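Geranyl diphosphate synthase small subunit (Antirrhinum majus, PDB 3QKC) probably serves as the non-catalytic partner that steers a prenyltransferase large subunit toward making geranyl diphosphate, the ten-carbon precursor of monoterpenes. Local coordinates at residues Gln7-Arg10 and Ala11-Ser15. Residues are numbered along the deposited sequence; the frame is centred on the assembly and turned at random.
Sequences QTYR and ATIES
R10 and E14 form an i to i+4 salt bridge on helix 5-24, in the all-alpha isoprenyl diphosphate synthase fold. Followed outward, R10 CB lies 3.1 Å from A11 N, and CG and CD each come to 3.9 Å of E14 OE2, van der Waals contact at most. With CG anti to the backbone N (chi1 -170°), the extended chain sets NE beside the E14 carboxylate. NE donates to E14 OE2 at 2.9 Å; NH2 adds a longer bond to OE2, 3.3 Å and bent to 137° at the hydrogen, where that of NE is straighter. OE2 lies near the guanidinium plane, but the two planar groups stand 83° apart: NE meets OE2 from above the carboxylate plane, while NH2 takes its syn lone pair. E14 OE1 has its own salt bridge, to R46. An alanine in place of R10 would probably leave OE2 without the two R10 donors and the carboxylate freer to turn. One residue back along the helix, I13 CD1 makes a CH-pi contact over one face of the Y9 ring, 3.7 Å from its centroid, while Y9 OH bonds E58 of helix 48-59. T8 O accepts both T12 N and T12 OG1, which approach from opposite faces of its carbonyl plane, the hydroxyl at 2.7 Å from T8 O.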
loop_
_atom_site.group_PDB
_atom_site.type_symbol
_atom_site.label_atom_id
_atom_site.label_comp_id
_atom_site.label_asym_id
_atom_site.label_seq_id
_atom_site.Cartn_x
_atom_site.Cartn_y
_atom_site.Cartn_z
ATOM N N GLN A 7 -28.493 1.332 -15.679
ATOM C CA GLN A 7 -27.433 2.270 -16.093
ATOM C C GLN A 7 -27.372 3.504 -15.196
ATOM O O GLN A 7 -26.300 3.889 -14.750
ATOM C CB GLN A 7 -27.614 2.706 -17.560
ATOM C CG GLN A 7 -27.376 1.587 -18.582
ATOM C CD GLN A 7 -27.758 1.967 -20.013
ATOM O OE1 GLN A 7 -28.591 2.840 -20.235
ATOM N NE2 GLN A 7 -27.145 1.299 -20.988
ATOM N N THR A 8 -28.529 4.127 -14.964
ATOM C CA THR A 8 -28.653 5.251 -14.044
ATOM C C THR A 8 -28.068 4.872 -12.685
ATOM O O THR A 8 -27.324 5.646 -12.092
ATOM C CB THR A 8 -30.130 5.699 -13.890
ATOM O OG1 THR A 8 -30.573 6.318 -15.108
ATOM C CG2 THR A 8 -30.303 6.685 -12.718
ATOM N N TYR A 9 -28.383 3.667 -12.219
ATOM C CA TYR A 9 -27.890 3.191 -10.933
ATOM C C TYR A 9 -26.365 3.041 -10.922
ATOM O O TYR A 9 -25.710 3.470 -9.972
ATOM C CB TYR A 9 -28.599 1.892 -10.519
ATOM C CG TYR A 9 -28.152 1.333 -9.186
ATOM C CD1 TYR A 9 -28.494 1.963 -7.993
ATOM C CD2 TYR A 9 -27.386 0.165 -9.122
ATOM C CE1 TYR A 9 -28.079 1.448 -6.762
ATOM C CE2 TYR A 9 -26.973 -0.364 -7.897
ATOM C CZ TYR A 9 -27.321 0.284 -6.726
ATOM O OH TYR A 9 -26.900 -0.226 -5.522
ATOM N N ARG A 10 -25.796 2.458 -11.977
ATOM C CA ARG A 10 -24.345 2.316 -12.047
ATOM C C ARG A 10 -23.684 3.684 -12.121
ATOM O O ARG A 10 -22.763 3.964 -11.360
ATOM C CB ARG A 10 -23.899 1.444 -13.223
ATOM C CG ARG A 10 -22.399 1.090 -13.158
ATOM C CD ARG A 10 -21.863 0.440 -14.419
ATOM N NE ARG A 10 -20.394 0.486 -14.452
ATOM C CZ ARG A 10 -19.605 -0.394 -15.079
ATOM N NH1 ARG A 10 -20.119 -1.430 -15.729
ATOM N NH2 ARG A 10 -18.281 -0.238 -15.043
ATOM N N ALA A 11 -24.170 4.533 -13.031
ATOM C CA ALA A 11 -23.601 5.863 -13.241
ATOM C C ALA A 11 -23.660 6.766 -11.999
ATOM O O ALA A 11 -22.708 7.490 -11.722
ATOM C CB ALA A 11 -24.261 6.558 -14.441
ATOM N N THR A 12 -24.774 6.742 -11.271
ATOM C CA THR A 12 -24.888 7.520 -10.035
ATOM C C THR A 12 -23.848 7.076 -8.991
ATOM O O THR A 12 -23.153 7.908 -8.397
ATOM C CB THR A 12 -26.308 7.464 -9.458
ATOM O OG1 THR A 12 -27.246 7.769 -10.494
ATOM C CG2 THR A 12 -26.481 8.482 -8.324
ATOM N N ILE A 13 -23.726 5.764 -8.801
ATOM C CA ILE A 13 -22.677 5.202 -7.968
ATOM C C ILE A 13 -21.314 5.720 -8.384
ATOM O O ILE A 13 -20.548 6.220 -7.560
ATOM C CB ILE A 13 -22.707 3.670 -7.987
ATOM C CG1 ILE A 13 -23.994 3.189 -7.306
ATOM C CG2 ILE A 13 -21.463 3.117 -7.287
ATOM C CD1 ILE A 13 -24.193 1.685 -7.236
ATOM N N GLU A 14 -21.032 5.635 -9.679
ATOM C CA GLU A 14 -19.756 6.077 -10.202
ATOM C C GLU A 14 -19.530 7.572 -10.089
ATOM O O GLU A 14 -18.391 8.005 -9.901
ATOM C CB GLU A 14 -19.552 5.579 -11.625
ATOM C CG GLU A 14 -19.111 4.131 -11.603
ATOM C CD GLU A 14 -19.008 3.505 -12.976
ATOM O OE1 GLU A 14 -19.228 4.201 -14.001
ATOM O OE2 GLU A 14 -18.686 2.296 -13.007
ATOM N N SER A 15 -20.607 8.344 -10.165
ATOM C CA SER A 15 -20.546 9.781 -9.923
ATOM C C SER A 15 -20.251 10.081 -8.452
ATOM O O SER A 15 -19.446 10.961 -8.148
ATOM C CB SER A 15 -21.845 10.463 -10.388
ATOM O OG SER A 15 -21.915 11.820 -9.956
#